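Local coordinates for Sodium/sialic acid symporter SiaT (PDB 5NV9), which uses the sodium gradient to drive uptake of the sialic acid N-acetylneuraminic acid across the inner membrane of Proteus mirabilis, at residues F15-L18 against A19-L23. Numbering follows the deposited sequence.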
loop_
_atom_site.group_PDB
_atom_site.type_symbol
_atom_site.label_atom_id
_atom_site.label_comp_id
_atom_site.label_asym_id
_atom_site.label_seq_id
_atom_site.Cartn_x
_atom_site.Cartn_y
_atom_site.Cartn_z
ATOM N N PHE A 15 -17.866 -15.357 6.394
ATOM C CA PHE A 15 -17.125 -16.373 7.160
ATOM C C PHE A 15 -16.575 -17.496 6.322
ATOM O O PHE A 15 -15.569 -18.093 6.675
ATOM C CB PHE A 15 -17.953 -16.894 8.322
ATOM C CG PHE A 15 -17.919 -15.990 9.512
ATOM C CD1 PHE A 15 -18.695 -14.860 9.563
ATOM C CD2 PHE A 15 -17.058 -16.248 10.561
ATOM C CE1 PHE A 15 -18.655 -14.018 10.657
ATOM C CE2 PHE A 15 -17.005 -15.414 11.656
ATOM C CZ PHE A 15 -17.806 -14.294 11.704
ATOM N N GLY A 16 -17.215 -17.782 5.200
ATOM C CA GLY A 16 -16.605 -18.635 4.193
ATOM C C GLY A 16 -15.306 -18.051 3.631
ATOM O O GLY A 16 -14.295 -18.768 3.468
ATOM N N TYR A 17 -15.347 -16.775 3.291
ATOM C CA TYR A 17 -14.157 -16.084 2.810
ATOM C C TYR A 17 -13.009 -16.132 3.856
ATOM O O TYR A 17 -11.843 -16.453 3.552
ATOM C CB TYR A 17 -14.460 -14.616 2.525
ATOM C CG TYR A 17 -13.185 -13.717 2.674
ATOM C CD1 TYR A 17 -12.242 -13.643 1.653
ATOM C CD2 TYR A 17 -12.949 -13.018 3.810
ATOM C CE1 TYR A 17 -11.111 -12.846 1.763
ATOM C CE2 TYR A 17 -11.799 -12.202 3.949
ATOM C CZ TYR A 17 -10.870 -12.139 2.929
ATOM O OH TYR A 17 -9.734 -11.366 3.034
ATOM N N LEU A 18 -13.352 -15.821 5.098
ATOM C CA LEU A 18 -12.357 -15.869 6.208
ATOM C C LEU A 18 -11.758 -17.259 6.456
ATOM O O LEU A 18 -10.541 -17.391 6.704
ATOM C CB LEU A 18 -12.970 -15.315 7.477
ATOM C CG LEU A 18 -13.373 -13.856 7.487
ATOM C CD1 LEU A 18 -14.136 -13.456 8.756
ATOM C CD2 LEU A 18 -12.121 -12.971 7.386
ATOM N N ALA A 19 -12.598 -18.302 6.386
ATOM C CA ALA A 19 -12.161 -19.657 6.529
ATOM C C ALA A 19 -11.265 -20.039 5.368
ATOM O O ALA A 19 -10.317 -20.793 5.531
ATOM C CB ALA A 19 -13.366 -20.582 6.586
ATOM N N ALA A 20 -11.560 -19.541 4.166
ATOM C CA ALA A 20 -10.733 -19.871 3.016
ATOM C C ALA A 20 -9.311 -19.273 3.163
ATOM O O ALA A 20 -8.318 -19.853 2.703
ATOM C CB ALA A 20 -11.385 -19.296 1.742
HETATM N N MSE A 21 -9.224 -18.092 3.753
HETATM C CA MSE A 21 -7.924 -17.388 3.961
HETATM C C MSE A 21 -7.106 -18.145 4.968
HETATM O O MSE A 21 -5.942 -18.423 4.724
HETATM C CB MSE A 21 -8.114 -15.955 4.444
HETATM C CG MSE A 21 -8.714 -14.949 3.463
HETATM SE SE MSE A 21 -8.108 -15.077 1.596
HETATM C CE MSE A 21 -9.297 -16.448 0.832
ATOM N N LEU A 22 -7.688 -18.530 6.103
ATOM C CA LEU A 22 -6.986 -19.398 7.060
ATOM C C LEU A 22 -6.544 -20.738 6.491
ATOM O O LEU A 22 -5.461 -21.253 6.806
ATOM C CB LEU A 22 -7.857 -19.628 8.319
ATOM C CG LEU A 22 -8.066 -18.391 9.222
ATOM C CD1 LEU A 22 -9.353 -18.487 10.075
ATOM C CD2 LEU A 22 -6.836 -18.147 10.064
ATOM N N LEU A 23 -7.352 -21.327 5.618
ATOM C CA LEU A 23 -6.983 -22.637 5.068
ATOM C C LEU A 23 -5.781 -22.545 4.111
ATOM O O LEU A 23 -4.893 -23.414 4.126
ATOM C CB LEU A 23 -8.188 -23.278 4.408
ATOM C CG LEU A 23 -9.292 -23.830 5.348
ATOM C CD1 LEU A 23 -10.550 -23.986 4.531
ATOM C CD2 LEU A 23 -8.875 -25.181 5.905
#
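The Y17 ring has M21, one helical turn further on, over one of its faces: CG of the selenomethionine sits 3.9 Å from the ring centroid, 28° off the normal, a CH-pi contact with CE1 and CZ both 3.6 Å from CG. At the rim of the ring, the Y17 hydroxyl is hydrogen-bonded to Q341 and Q185. Selenium takes the place of sulfur in an oblique Met-aromatic contact, 4.6 Å from the centroid and nearest CE1. Y17 has CG swung roughly opposite the backbone N (chi1 153°), which leans the ring toward the next turn, while bends at chi2 and chi3 fold the M21 chain back until CE lies 3.7 Å from Y17 O. Beneath the pair, M21 N donates to Y17 O at 3.1 Å and only weakly to L18 O, whose straight bond is the one from L22 N (3.1 Å, 175°). On transmembrane helix 8-29, Y17 also packs on A334, F337 and A338 of helix 328-361, and M21 on Y169 and I184 of helix 155-203. With one face under M21 and its hydroxyl gripped by two glutamines, the buried ring is probably fixed in rotation beside the two helices that carry the second sodium's ligands.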